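Long-range contacts in Succinylglutamatedesuccinylase/aspartoacylase (Rhodobacter sphaeroides 2.4.1, PDB 3CDX), which probably hydrolyses linear amide or ester bonds as a metal-dependent enzyme of the succinylglutamate desuccinylase/aspartoacylase family, and holds a calcium ion in this crystal: residues T46-S52 with V85-M91; V56-V62 with I90-N96; A177-F182 with I233-H239; I71-L76 with G229-L234. All coordinates share one frame; numbering follows the deposited sequence.

Interaction 1: residues T46-S52 with V85-M91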
loop_
_atom_site.group_PDB
_atom_site.type_symbol
_atom_site.label_atom_id
_atom_site.label_comp_id
_atom_site.label_asym_id
_atom_site.label_seq_id
_atom_site.Cartn_x
_atom_site.Cartn_y
_atom_site.Cartn_z
ATOM N N THR A 46 -9.185 -19.547 -27.952
ATOM C CA THR A 46 -9.866 -20.604 -28.686
ATOM C C THR A 46 -9.892 -20.179 -30.155
ATOM O O THR A 46 -10.197 -19.014 -30.484
ATOM C CB THR A 46 -11.325 -20.854 -28.183
ATOM O OG1 THR A 46 -11.316 -21.138 -26.778
ATOM C CG2 THR A 46 -11.958 -22.073 -28.892
ATOM N N VAL A 47 -9.531 -21.114 -31.033
ATOM C CA VAL A 47 -9.551 -20.877 -32.485
ATOM C C VAL A 47 -10.315 -22.012 -33.122
ATOM O O VAL A 47 -10.076 -23.197 -32.802
ATOM C CB VAL A 47 -8.136 -20.717 -33.125
ATOM C CG1 VAL A 47 -7.313 -21.998 -32.985
ATOM C CG2 VAL A 47 -8.238 -20.327 -34.616
ATOM N N VAL A 48 -11.268 -21.630 -33.973
ATOM C CA VAL A 48 -11.990 -22.570 -34.831
ATOM C C VAL A 48 -11.659 -22.195 -36.283
ATOM O O VAL A 48 -11.862 -21.051 -36.710
ATOM C CB VAL A 48 -13.538 -22.535 -34.578
ATOM C CG1 VAL A 48 -14.270 -23.459 -35.527
ATOM C CG2 VAL A 48 -13.873 -22.907 -33.141
ATOM N N LYS A 49 -11.144 -23.169 -37.029
ATOM C CA LYS A 49 -10.849 -22.983 -38.441
ATOM C C LYS A 49 -11.498 -24.108 -39.261
ATOM O O LYS A 49 -11.352 -25.282 -38.956
ATOM C CB LYS A 49 -9.337 -22.913 -38.665
ATOM C CG LYS A 49 -8.900 -22.545 -40.097
ATOM C CD LYS A 49 -7.383 -22.530 -40.226
ATOM C CE LYS A 49 -6.903 -23.021 -41.597
ATOM N NZ LYS A 49 -7.369 -22.157 -42.682
ATOM N N ASN A 50 -12.222 -23.722 -40.302
ATOM C CA ASN A 50 -12.818 -24.677 -41.233
ATOM C C ASN A 50 -13.044 -24.008 -42.570
ATOM O O ASN A 50 -13.467 -22.836 -42.647
ATOM C CB ASN A 50 -14.160 -25.194 -40.699
ATOM C CG ASN A 50 -14.760 -26.325 -41.553
ATOM O OD1 ASN A 50 -14.150 -27.370 -41.743
ATOM N ND2 ASN A 50 -15.983 -26.117 -42.036
ATOM N N GLY A 51 -12.757 -24.763 -43.626
ATOM C CA GLY A 51 -13.173 -24.400 -44.972
ATOM C C GLY A 51 -12.499 -23.135 -45.404
ATOM O O GLY A 51 -11.289 -22.974 -45.218
ATOM N N SER A 52 -13.303 -22.212 -45.914
ATOM C CA SER A 52 -12.785 -21.048 -46.584
ATOM C C SER A 52 -13.536 -19.773 -46.195
ATOM O O SER A 52 -14.768 -19.700 -46.295
ATOM C CB SER A 52 -12.879 -21.270 -48.102
ATOM O OG SER A 52 -11.827 -20.612 -48.774
ATOM N N VAL A 85 -18.397 -23.404 -39.392
ATOM C CA VAL A 85 -17.502 -22.296 -39.747
ATOM C C VAL A 85 -16.938 -22.363 -41.167
ATOM O O VAL A 85 -16.493 -23.423 -41.617
ATOM C CB VAL A 85 -16.381 -22.176 -38.678
ATOM C CG1 VAL A 85 -15.167 -21.399 -39.161
ATOM C CG2 VAL A 85 -16.962 -21.555 -37.421
ATOM N N GLN A 86 -16.999 -21.227 -41.865
ATOM C CA GLN A 86 -16.324 -21.042 -43.150
ATOM C C GLN A 86 -15.364 -19.867 -43.095
ATOM O O GLN A 86 -15.716 -18.712 -43.378
ATOM C CB GLN A 86 -17.321 -20.938 -44.320
ATOM C CG GLN A 86 -18.026 -22.260 -44.647
ATOM C CD GLN A 86 -17.112 -23.298 -45.287
ATOM O OE1 GLN A 86 -16.254 -22.968 -46.119
ATOM N NE2 GLN A 86 -17.289 -24.562 -44.902
ATOM N N GLY A 87 -14.138 -20.184 -42.687
ATOM C CA GLY A 87 -13.146 -19.179 -42.400
ATOM C C GLY A 87 -12.475 -19.480 -41.069
ATOM O O GLY A 87 -12.091 -20.619 -40.796
ATOM N N ARG A 88 -12.354 -18.451 -40.226
ATOM C CA ARG A 88 -11.598 -18.584 -38.972
ATOM C C ARG A 88 -12.091 -17.591 -37.936
ATOM O O ARG A 88 -12.261 -16.402 -38.237
ATOM C CB ARG A 88 -10.092 -18.424 -39.207
ATOM C CG ARG A 88 -9.233 -18.755 -37.961
ATOM C CD ARG A 88 -7.728 -18.814 -38.256
ATOM N NE ARG A 88 -7.313 -17.660 -39.045
ATOM C CZ ARG A 88 -6.087 -17.462 -39.514
ATOM N NH1 ARG A 88 -5.839 -16.382 -40.238
ATOM N NH2 ARG A 88 -5.113 -18.334 -39.271
ATOM N N VAL A 89 -12.334 -18.117 -36.728
ATOM C CA VAL A 89 -12.743 -17.339 -35.545
ATOM C C VAL A 89 -11.677 -17.511 -34.437
ATOM O O VAL A 89 -11.382 -18.629 -34.017
ATOM C CB VAL A 89 -14.122 -17.769 -35.015
ATOM C CG1 VAL A 89 -14.595 -16.830 -33.880
ATOM C CG2 VAL A 89 -15.173 -17.785 -36.178
ATOM N N ILE A 90 -11.093 -16.386 -34.030
ATOM C CA ILE A 90 -10.155 -16.311 -32.898
ATOM C C ILE A 90 -10.808 -15.547 -31.736
ATOM O O ILE A 90 -11.234 -14.399 -31.905
ATOM C CB ILE A 90 -8.838 -15.664 -33.347
ATOM C CG1 ILE A 90 -8.236 -16.484 -34.511
ATOM C CG2 ILE A 90 -7.798 -15.531 -32.126
ATOM C CD1 ILE A 90 -7.192 -15.767 -35.295
ATOM N N MET A 91 -10.862 -16.179 -30.562
ATOM C CA MET A 91 -11.637 -15.693 -29.393
ATOM C C MET A 91 -10.745 -15.588 -28.169
ATOM O O MET A 91 -10.205 -16.588 -27.722
ATOM C CB MET A 91 -12.834 -16.616 -29.107
ATOM C CG MET A 91 -13.918 -16.543 -30.247
ATOM S SD MET A 91 -15.127 -17.908 -30.328
ATOM C CE MET A 91 -14.009 -19.249 -30.746
HETATM O O HOH W 1 -10.987 -18.752 -25.416
HETATM O O HOH W 2 -10.636 -21.446 -42.859
#

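Interaction 2: residues V56-V62 with I90-N96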
loop_
_atom_site.group_PDB
_atom_site.type_symbol
_atom_site.label_atom_id
_atom_site.label_comp_id
_atom_site.label_asym_id
_atom_site.label_seq_id
_atom_site.Cartn_x
_atom_site.Cartn_y
_atom_site.Cartn_z
ATOM N N VAL A 56 -12.323 -13.625 -38.197
ATOM C CA VAL A 56 -12.937 -12.694 -37.245
ATOM C C VAL A 56 -12.269 -12.800 -35.886
ATOM O O VAL A 56 -12.237 -13.858 -35.288
ATOM C CB VAL A 56 -14.461 -12.960 -37.093
ATOM C CG1 VAL A 56 -15.057 -12.065 -36.021
ATOM C CG2 VAL A 56 -15.176 -12.792 -38.473
ATOM N N LEU A 57 -11.741 -11.685 -35.389
ATOM C CA LEU A 57 -11.084 -11.699 -34.084
ATOM C C LEU A 57 -11.966 -10.995 -33.070
ATOM O O LEU A 57 -12.347 -9.832 -33.270
ATOM C CB LEU A 57 -9.689 -11.080 -34.166
ATOM C CG LEU A 57 -8.974 -10.667 -32.865
ATOM C CD1 LEU A 57 -8.562 -11.874 -31.989
ATOM C CD2 LEU A 57 -7.787 -9.770 -33.193
ATOM N N LEU A 58 -12.257 -11.708 -31.978
ATOM C CA LEU A 58 -13.184 -11.287 -30.913
ATOM C C LEU A 58 -12.406 -11.183 -29.608
ATOM O O LEU A 58 -11.840 -12.193 -29.131
ATOM C CB LEU A 58 -14.343 -12.303 -30.768
ATOM C CG LEU A 58 -15.230 -12.504 -32.020
ATOM C CD1 LEU A 58 -16.201 -13.584 -31.805
ATOM C CD2 LEU A 58 -15.906 -11.207 -32.494
ATOM N N THR A 59 -12.290 -9.969 -29.076
ATOM C CA THR A 59 -11.530 -9.785 -27.843
ATOM C C THR A 59 -12.421 -9.222 -26.762
ATOM O O THR A 59 -13.298 -8.400 -27.049
ATOM C CB THR A 59 -10.251 -8.873 -28.030
ATOM O OG1 THR A 59 -10.609 -7.619 -28.645
ATOM C CG2 THR A 59 -9.211 -9.596 -28.883
ATOM N N GLY A 60 -12.217 -9.691 -25.529
ATOM C CA GLY A 60 -12.885 -9.150 -24.361
ATOM C C GLY A 60 -11.918 -9.025 -23.187
ATOM O O GLY A 60 -10.827 -9.597 -23.214
ATOM N N GLY A 61 -12.301 -8.248 -22.178
ATOM C CA GLY A 61 -11.544 -8.186 -20.921
ATOM C C GLY A 61 -10.195 -7.510 -21.079
ATOM O O GLY A 61 -9.272 -7.766 -20.316
ATOM N N VAL A 62 -10.090 -6.611 -22.064
ATOM C CA VAL A 62 -8.902 -5.774 -22.190
ATOM C C VAL A 62 -8.781 -4.924 -20.930
ATOM O O VAL A 62 -7.679 -4.652 -20.463
ATOM C CB VAL A 62 -8.963 -4.935 -23.492
ATOM C CG1 VAL A 62 -8.049 -3.692 -23.435
ATOM C CG2 VAL A 62 -8.604 -5.851 -24.698
ATOM N N ILE A 90 -11.093 -16.386 -34.030
ATOM C CA ILE A 90 -10.155 -16.311 -32.898
ATOM C C ILE A 90 -10.808 -15.547 -31.736
ATOM O O ILE A 90 -11.234 -14.399 -31.905
ATOM C CB ILE A 90 -8.838 -15.664 -33.347
ATOM C CG1 ILE A 90 -8.236 -16.484 -34.511
ATOM C CG2 ILE A 90 -7.798 -15.531 -32.126
ATOM C CD1 ILE A 90 -7.192 -15.767 -35.295
ATOM N N MET A 91 -10.862 -16.179 -30.562
ATOM C CA MET A 91 -11.637 -15.693 -29.393
ATOM C C MET A 91 -10.745 -15.588 -28.169
ATOM O O MET A 91 -10.205 -16.588 -27.722
ATOM C CB MET A 91 -12.834 -16.616 -29.107
ATOM C CG MET A 91 -13.918 -16.543 -30.247
ATOM S SD MET A 91 -15.127 -17.908 -30.328
ATOM C CE MET A 91 -14.009 -19.249 -30.746
ATOM N N LEU A 92 -10.533 -14.351 -27.693
ATOM C CA LEU A 92 -9.791 -14.084 -26.442
ATOM C C LEU A 92 -10.747 -13.355 -25.569
ATOM O O LEU A 92 -10.776 -12.137 -25.606
ATOM C CB LEU A 92 -8.511 -13.231 -26.666
ATOM C CG LEU A 92 -7.339 -14.009 -27.282
ATOM C CD1 LEU A 92 -7.515 -14.146 -28.811
ATOM C CD2 LEU A 92 -5.962 -13.390 -26.988
ATOM N N PRO A 93 -11.556 -14.087 -24.781
ATOM C CA PRO A 93 -12.585 -13.422 -23.982
ATOM C C PRO A 93 -12.032 -12.664 -22.791
ATOM O O PRO A 93 -12.727 -11.830 -22.240
ATOM C CB PRO A 93 -13.406 -14.586 -23.437
ATOM C CG PRO A 93 -12.419 -15.719 -23.352
ATOM C CD PRO A 93 -11.572 -15.559 -24.584
ATOM N N ALA A 94 -10.809 -12.955 -22.397
ATOM C CA ALA A 94 -10.293 -12.449 -21.128
ATOM C C ALA A 94 -8.821 -12.085 -21.267
ATOM O O ALA A 94 -7.965 -12.791 -20.803
ATOM C CB ALA A 94 -10.519 -13.499 -20.028
ATOM N N VAL A 95 -8.547 -10.966 -21.939
ATOM C CA VAL A 95 -7.193 -10.653 -22.370
ATOM C C VAL A 95 -6.295 -10.272 -21.155
ATOM O O VAL A 95 -5.224 -10.829 -20.982
ATOM C CB VAL A 95 -7.207 -9.490 -23.376
ATOM C CG1 VAL A 95 -5.764 -8.958 -23.640
ATOM C CG2 VAL A 95 -7.839 -9.927 -24.706
ATOM N N ASN A 96 -6.752 -9.328 -20.337
ATOM C CA ASN A 96 -5.960 -8.774 -19.242
ATOM C C ASN A 96 -6.265 -9.533 -17.964
ATOM O O ASN A 96 -6.920 -9.011 -17.038
ATOM C CB ASN A 96 -6.315 -7.284 -19.123
ATOM C CG ASN A 96 -5.289 -6.476 -18.334
ATOM O OD1 ASN A 96 -4.364 -7.029 -17.717
ATOM N ND2 ASN A 96 -5.467 -5.148 -18.336
#

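Interaction 3: residues A177-F182 with I233-H239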
loop_
_atom_site.group_PDB
_atom_site.type_symbol
_atom_site.label_atom_id
_atom_site.label_comp_id
_atom_site.label_asym_id
_atom_site.label_seq_id
_atom_site.Cartn_x
_atom_site.Cartn_y
_atom_site.Cartn_z
ATOM N N ALA A 177 -21.352 -0.773 -42.110
ATOM C CA ALA A 177 -22.143 -1.951 -42.423
ATOM C C ALA A 177 -21.960 -3.051 -41.397
ATOM O O ALA A 177 -22.890 -3.809 -41.119
ATOM C CB ALA A 177 -21.769 -2.470 -43.796
ATOM N N ALA A 178 -20.748 -3.184 -40.859
ATOM C CA ALA A 178 -20.505 -4.224 -39.864
ATOM C C ALA A 178 -21.199 -3.831 -38.560
ATOM O O ALA A 178 -21.781 -4.679 -37.881
ATOM C CB ALA A 178 -18.987 -4.456 -39.668
ATOM N N ALA A 179 -21.134 -2.538 -38.221
ATOM C CA ALA A 179 -21.863 -2.007 -37.068
ATOM C C ALA A 179 -23.365 -2.311 -37.185
ATOM O O ALA A 179 -23.964 -2.803 -36.228
ATOM C CB ALA A 179 -21.612 -0.530 -36.914
ATOM N N GLU A 180 -23.949 -2.081 -38.378
ATOM C CA GLU A 180 -25.364 -2.323 -38.627
ATOM C C GLU A 180 -25.704 -3.802 -38.394
ATOM O O GLU A 180 -26.693 -4.113 -37.717
ATOM C CB GLU A 180 -25.801 -1.858 -40.048
ATOM C CG GLU A 180 -25.861 -0.358 -40.185
ATOM C CD GLU A 180 -26.147 0.145 -41.611
ATOM O OE1 GLU A 180 -26.743 -0.621 -42.425
ATOM O OE2 GLU A 180 -25.784 1.322 -41.906
ATOM N N ALA A 181 -24.887 -4.702 -38.940
ATOM C CA ALA A 181 -25.067 -6.142 -38.716
ATOM C C ALA A 181 -24.983 -6.530 -37.224
ATOM O O ALA A 181 -25.836 -7.280 -36.714
ATOM C CB ALA A 181 -24.034 -6.933 -39.508
ATOM N N PHE A 182 -23.981 -5.999 -36.514
ATOM C CA PHE A 182 -23.848 -6.292 -35.065
ATOM C C PHE A 182 -25.221 -6.019 -34.408
ATOM O O PHE A 182 -25.701 -6.820 -33.634
ATOM C CB PHE A 182 -22.720 -5.460 -34.409
ATOM C CG PHE A 182 -22.456 -5.797 -32.928
ATOM C CD1 PHE A 182 -21.363 -6.591 -32.560
ATOM C CD2 PHE A 182 -23.297 -5.315 -31.917
ATOM C CE1 PHE A 182 -21.111 -6.900 -31.173
ATOM C CE2 PHE A 182 -23.057 -5.617 -30.546
ATOM C CZ PHE A 182 -21.974 -6.412 -30.179
ATOM N N ILE A 233 -22.127 -10.647 -31.787
ATOM C CA ILE A 233 -20.985 -11.377 -32.293
ATOM C C ILE A 233 -21.374 -12.485 -33.270
ATOM O O ILE A 233 -20.659 -12.706 -34.246
ATOM C CB ILE A 233 -19.982 -11.846 -31.181
ATOM C CG1 ILE A 233 -20.596 -12.852 -30.197
ATOM C CG2 ILE A 233 -19.422 -10.598 -30.427
ATOM C CD1 ILE A 233 -19.590 -13.355 -29.102
ATOM N N LEU A 234 -22.499 -13.157 -33.005
ATOM C CA LEU A 234 -23.094 -14.101 -33.972
ATOM C C LEU A 234 -23.456 -13.388 -35.270
ATOM O O LEU A 234 -23.100 -13.857 -36.334
ATOM C CB LEU A 234 -24.369 -14.744 -33.416
ATOM C CG LEU A 234 -24.231 -15.829 -32.363
ATOM C CD1 LEU A 234 -25.632 -16.190 -31.851
ATOM C CD2 LEU A 234 -23.500 -17.054 -32.900
ATOM N N ASN A 235 -24.172 -12.264 -35.153
ATOM C CA ASN A 235 -24.503 -11.398 -36.286
ATOM C C ASN A 235 -23.275 -10.984 -37.089
ATOM O O ASN A 235 -23.306 -10.967 -38.325
ATOM C CB ASN A 235 -25.189 -10.116 -35.821
ATOM C CG ASN A 235 -26.650 -10.302 -35.454
ATOM O OD1 ASN A 235 -27.219 -11.381 -35.598
ATOM N ND2 ASN A 235 -27.257 -9.235 -34.950
ATOM N N VAL A 236 -22.186 -10.642 -36.403
ATOM C CA VAL A 236 -21.003 -10.224 -37.100
ATOM C C VAL A 236 -20.481 -11.419 -37.920
ATOM O O VAL A 236 -20.069 -11.254 -39.071
ATOM C CB VAL A 236 -19.921 -9.662 -36.183
ATOM C CG1 VAL A 236 -18.597 -9.800 -36.862
ATOM C CG2 VAL A 236 -20.194 -8.139 -35.884
ATOM N N LEU A 237 -20.518 -12.613 -37.330
ATOM C CA LEU A 237 -20.046 -13.817 -38.029
ATOM C C LEU A 237 -20.897 -14.143 -39.268
ATOM O O LEU A 237 -20.376 -14.615 -40.292
ATOM C CB LEU A 237 -20.073 -15.012 -37.085
ATOM C CG LEU A 237 -19.078 -15.039 -35.917
ATOM C CD1 LEU A 237 -19.144 -16.416 -35.188
ATOM C CD2 LEU A 237 -17.645 -14.713 -36.360
ATOM N N LYS A 238 -22.205 -13.948 -39.123
ATOM C CA LYS A 238 -23.171 -14.118 -40.203
ATOM C C LYS A 238 -22.920 -13.096 -41.316
ATOM O O LYS A 238 -22.838 -13.475 -42.485
ATOM C CB LYS A 238 -24.616 -14.047 -39.667
ATOM C CG LYS A 238 -24.932 -15.208 -38.725
ATOM C CD LYS A 238 -26.297 -15.046 -38.124
ATOM C CE LYS A 238 -26.701 -16.281 -37.348
ATOM N NZ LYS A 238 -27.890 -15.917 -36.463
ATOM N N HIS A 239 -22.752 -11.825 -40.933
ATOM C CA HIS A 239 -22.403 -10.749 -41.840
ATOM C C HIS A 239 -21.164 -11.092 -42.646
ATOM O O HIS A 239 -21.073 -10.808 -43.831
ATOM C CB HIS A 239 -22.147 -9.469 -41.064
ATOM C CG HIS A 239 -21.650 -8.328 -41.901
ATOM N ND1 HIS A 239 -22.454 -7.656 -42.797
ATOM C CD2 HIS A 239 -20.442 -7.717 -41.952
ATOM C CE1 HIS A 239 -21.760 -6.688 -43.378
ATOM N NE2 HIS A 239 -20.540 -6.695 -42.875
#

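Interaction 4: residues I71-L76 with G229-L234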
loop_
_atom_site.group_PDB
_atom_site.type_symbol
_atom_site.label_atom_id
_atom_site.label_comp_id
_atom_site.label_asym_id
_atom_site.label_seq_id
_atom_site.Cartn_x
_atom_site.Cartn_y
_atom_site.Cartn_z
ATOM N N ILE A 71 -18.099 -12.533 -20.886
ATOM C CA ILE A 71 -19.222 -13.484 -20.917
ATOM C C ILE A 71 -19.594 -13.909 -22.350
ATOM O O ILE A 71 -19.629 -15.109 -22.654
ATOM C CB ILE A 71 -20.457 -12.905 -20.232
ATOM C CG1 ILE A 71 -20.219 -12.745 -18.706
ATOM C CG2 ILE A 71 -21.673 -13.793 -20.503
ATOM C CD1 ILE A 71 -21.237 -11.780 -18.023
ATOM N N ALA A 72 -19.835 -12.938 -23.236
ATOM C CA ALA A 72 -20.305 -13.233 -24.597
ATOM C C ALA A 72 -19.285 -14.125 -25.330
ATOM O O ALA A 72 -19.649 -15.135 -25.929
ATOM C CB ALA A 72 -20.514 -11.959 -25.354
ATOM N N ILE A 73 -18.008 -13.754 -25.250
ATOM C CA ILE A 73 -16.957 -14.447 -26.005
ATOM C C ILE A 73 -16.583 -15.830 -25.431
ATOM O O ILE A 73 -16.335 -16.752 -26.183
ATOM C CB ILE A 73 -15.718 -13.534 -26.221
ATOM C CG1 ILE A 73 -16.111 -12.295 -27.036
ATOM C CG2 ILE A 73 -14.594 -14.238 -26.953
ATOM C CD1 ILE A 73 -14.993 -11.238 -27.104
ATOM N N SER A 74 -16.498 -15.963 -24.112
ATOM C CA SER A 74 -16.180 -17.259 -23.538
ATOM C C SER A 74 -17.309 -18.250 -23.762
ATOM O O SER A 74 -17.071 -19.455 -23.968
ATOM C CB SER A 74 -15.816 -17.152 -22.048
ATOM O OG SER A 74 -16.945 -16.883 -21.253
ATOM N N ASP A 75 -18.544 -17.752 -23.709
ATOM C CA ASP A 75 -19.707 -18.577 -24.050
ATOM C C ASP A 75 -19.629 -19.083 -25.511
ATOM O O ASP A 75 -19.822 -20.268 -25.771
ATOM C CB ASP A 75 -20.997 -17.770 -23.782
ATOM C CG ASP A 75 -22.272 -18.535 -24.176
ATOM O OD1 ASP A 75 -22.600 -19.516 -23.472
ATOM O OD2 ASP A 75 -22.941 -18.127 -25.167
ATOM N N LEU A 76 -19.322 -18.187 -26.458
ATOM C CA LEU A 76 -19.259 -18.574 -27.874
ATOM C C LEU A 76 -18.108 -19.530 -28.076
ATOM O O LEU A 76 -18.227 -20.530 -28.815
ATOM C CB LEU A 76 -19.159 -17.358 -28.818
ATOM C CG LEU A 76 -19.133 -17.642 -30.334
ATOM C CD1 LEU A 76 -20.377 -18.442 -30.816
ATOM C CD2 LEU A 76 -18.926 -16.349 -31.151
ATOM N N GLY A 229 -24.639 -8.111 -26.789
ATOM C CA GLY A 229 -23.304 -8.587 -27.112
ATOM C C GLY A 229 -23.243 -10.009 -27.631
ATOM O O GLY A 229 -22.564 -10.276 -28.615
ATOM N N LYS A 230 -23.939 -10.936 -26.990
ATOM C CA LYS A 230 -24.002 -12.315 -27.478
ATOM C C LYS A 230 -24.578 -12.386 -28.913
ATOM O O LYS A 230 -23.994 -13.026 -29.811
ATOM C CB LYS A 230 -24.883 -13.167 -26.570
ATOM C CG LYS A 230 -24.261 -13.648 -25.228
ATOM C CD LYS A 230 -25.210 -14.650 -24.492
ATOM C CE LYS A 230 -24.470 -15.438 -23.414
ATOM N NZ LYS A 230 -25.261 -16.520 -22.724
ATOM N N ARG A 231 -25.731 -11.752 -29.130
ATOM C CA ARG A 231 -26.310 -11.677 -30.490
ATOM C C ARG A 231 -25.363 -10.950 -31.482
ATOM O O ARG A 231 -25.239 -11.351 -32.617
ATOM C CB ARG A 231 -27.692 -11.016 -30.445
ATOM C CG ARG A 231 -28.483 -11.070 -31.773
ATOM C CD ARG A 231 -29.784 -10.308 -31.711
ATOM N NE ARG A 231 -29.591 -8.869 -31.767
ATOM C CZ ARG A 231 -30.588 -7.990 -31.832
ATOM N NH1 ARG A 231 -31.842 -8.408 -31.871
ATOM N NH2 ARG A 231 -30.334 -6.705 -31.896
ATOM N N GLY A 232 -24.715 -9.870 -31.049
ATOM C CA GLY A 232 -23.934 -9.048 -31.981
ATOM C C GLY A 232 -22.770 -9.788 -32.583
ATOM O O GLY A 232 -22.425 -9.564 -33.752
ATOM N N ILE A 233 -22.127 -10.647 -31.787
ATOM C CA ILE A 233 -20.985 -11.377 -32.293
ATOM C C ILE A 233 -21.374 -12.485 -33.270
ATOM O O ILE A 233 -20.659 -12.706 -34.246
ATOM C CB ILE A 233 -19.982 -11.846 -31.181
ATOM C CG1 ILE A 233 -20.596 -12.852 -30.197
ATOM C CG2 ILE A 233 -19.422 -10.598 -30.427
ATOM C CD1 ILE A 233 -19.590 -13.355 -29.102
ATOM N N LEU A 234 -22.499 -13.157 -33.005
ATOM C CA LEU A 234 -23.094 -14.101 -33.972
ATOM C C LEU A 234 -23.456 -13.388 -35.270
ATOM O O LEU A 234 -23.100 -13.857 -36.334
ATOM C CB LEU A 234 -24.369 -14.744 -33.416
ATOM C CG LEU A 234 -24.231 -15.829 -32.363
ATOM C CD1 LEU A 234 -25.632 -16.190 -31.851
ATOM C CD2 LEU A 234 -23.500 -17.054 -32.900
HETATM O O HOH W 3 -26.041 -18.185 -24.691
#

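Interaction 1: residues T46-S52 with V85-M91
Strands 46-50 and 87-91 pair antiparallel, with strand 21-30 beyond the first of them and helix 68-79 against the face carrying Thr-46 and Met-91. Three hydrogen-bonded pairs, Thr-46 with Met-91, Val-48 with Val-89 and Asn-50 with Gly-87, give six backbone bonds, the shortest from Gly-87 N to Asn-50 O at 2.7 Å. On the helix side, Val-48 CG1 meets Val-85 CG2 at 3.8 Å, and the bent thioether of Met-91 (chi3 -65°) brings CE to 4.0 Å from Thr-46 CG2. On the other face Val-47 CG2 touches both Arg-88 CG and Ile-90 CG1. The ladder belongs to the mixed sheet of a zinc-exopeptidase-like domain, where 87-92 also runs parallel to 55-60. At the last rung, Asn-50 turns its CG anti to the backbone N (chi1 -173°), and ND2 donates to Val-85 O at 2.8 Å with the acceptor lying in the amide plane. With an alanine here, Val-85 O would probably lose this donor and the segment leading into strand 87-91 be less firmly tied. Ser-52 N reaches Gln-86 OE1 at 3.1 Å, coming from above the carbonyl plane. The guanidinium of Arg-88 turns elsewhere, to Phe-17 O and Thr-55 OG1.

Interaction 2: residues V56-V62 with I90-N96
Val-56 O takes the first rung from Ile-90 N, and the parallel ladder then climbs through Leu-58 N to Ile-90 O, Leu-92 N to Leu-58 O and Gly-60 N to Leu-92 O, the last at 2.8 Å. Beyond the strands the bonding goes on: Gly-60 O accepts from Val-95 N at 2.9 Å, and Gly-61 O from Asn-96 N at 3.0 Å, this donor standing above the carbonyl plane. Asn-96 swings CG anti to its own N (chi1 -162°), which lets ND2 donate to Val-62 O at 3.1 Å, the oxygen lying near the plane of the amide. Thr-59 OG1 finds its partner elsewhere, in Asp-147 OD1. On one face of the sheet Leu-57 CD1 packs on Ile-90 CG2 at 3.7 Å; on the other Leu-58 CD1 lies alongside Met-91 CG. Strands 55-60 and 87-92, joined through helix 68-79, form a beta-alpha-beta crossover, and the first strand leads through Gly-61 and Val-62 to His-63, which with Glu-66 and His-149 binds the calcium.

Interaction 3: residues A177-F182 with I233-H239
Ala-181 CB sits 3.5 Å from His-239 CB where helix 169-182 crosses helix 223-239, an alpha-helical pair within the alpha/beta catalytic domain, the segment axes 8.3 Å apart and inclined at 130°. The short side chain of Ala-181 is consistent with this close approach. The imidazole of His-239, carried across by a CG anti to the backbone N (chi1 174°), spreads beside the alanines: Ala-177 O lies over one of its faces, and Ala-178 CA makes an off-centre CH-pi contact, 4.3 Å from the ring centroid. At the other end, Val-236 CG2 meets the edge of the Phe-182 ring at CD1, 3.8 Å away, while CE1 of the same ring rests near Ile-233 CG2.

Asn-235 ties the C-terminal end of helix 169-182 to its neighbour. The main partner of its ND2 is Glu-248 O, outside the two helices; the same nitrogen donates to Phe-182 O from well above the carbonyl plane, and more weakly to Ala-181 O. Behind this first shell, strand 144-148 packs against the apolar side, with Val-146 against both Phe-182 and Val-236, while Pro-247 touches Ala-181 and Asn-235. The straighter of the two asparagine bonds across the contact, ND2 of Asn-235 to O of Phe-182, measures 3.2 Å.

Interaction 4: residues I71-L76 with G229-L234
Ile-233 pushes its CD1 into a hollow on helix 68-79 formed by Ala-72, Ile-73 and Leu-76, where this helix crosses helix 223-239 at -55° on one side of the sheet in the alpha/beta catalytic domain. The methyl rests 3.6 Å from Ala-72 O and meets Leu-76 CD2 tip to tip at 3.7 Å; Ile-73 CG1 closes the hollow from a direction roughly perpendicular. With CG1 between the backbone N and carbonyl carbon (chi1 64°) and the chain extended beyond it, Ile-233 reaches straight across. The bump returned by the other helix is small: Ala-72 CB settles against the backbone at Gly-229 and Lys-230, 3.9 Å from Lys-230 N. Leu-76 CD1 also meets Leu-234 CD2. Leu-58 and Met-148 of the sheet touch Ile-73.

Lys-230 borders the contact, laying CG over Ala-72 and stretching on to Asp-75, which it crosses at about a right angle. A serine in its place would probably strip the alkyl cover from one side of Ala-72 and leave Asp-75 OD2 without its distant ammonium partner. Asp-75 OD1 has a salt bridge of its own, to Arg-79. The Lys-230 NZ to Asp-75 OD2 pair is long, 3.7 Å, and a water joins them, 2.7 Å from Lys-230 NZ and 3.1 Å from Asp-75 OD2.

Overall arrangement
Interactions 1 and 2 share strand 87-92, which pairs antiparallel with 40-50 on one flank and parallel with 55-60 on the other; both are held mainly by backbone hydrogen bonds. Interactions 3 and 4 share helix 223-239: interaction 4 is mainly apolar with its charged pair at the rim, while interaction 3 mixes alanine and ring packing with a buried Asn-235 and leaves His-239 at the margin. Interaction 2 is wholly buried and approaches the calcium site, whereas interaction 1 runs out to exposed loop residues. Layers meet through Ile-73, whose CD1 packs on the backbone of 58-60, and through Leu-237, which touches Val-56 and Val-89. Phe-182 also lies against Gly-229 and Gly-232, joining the two helix contacts.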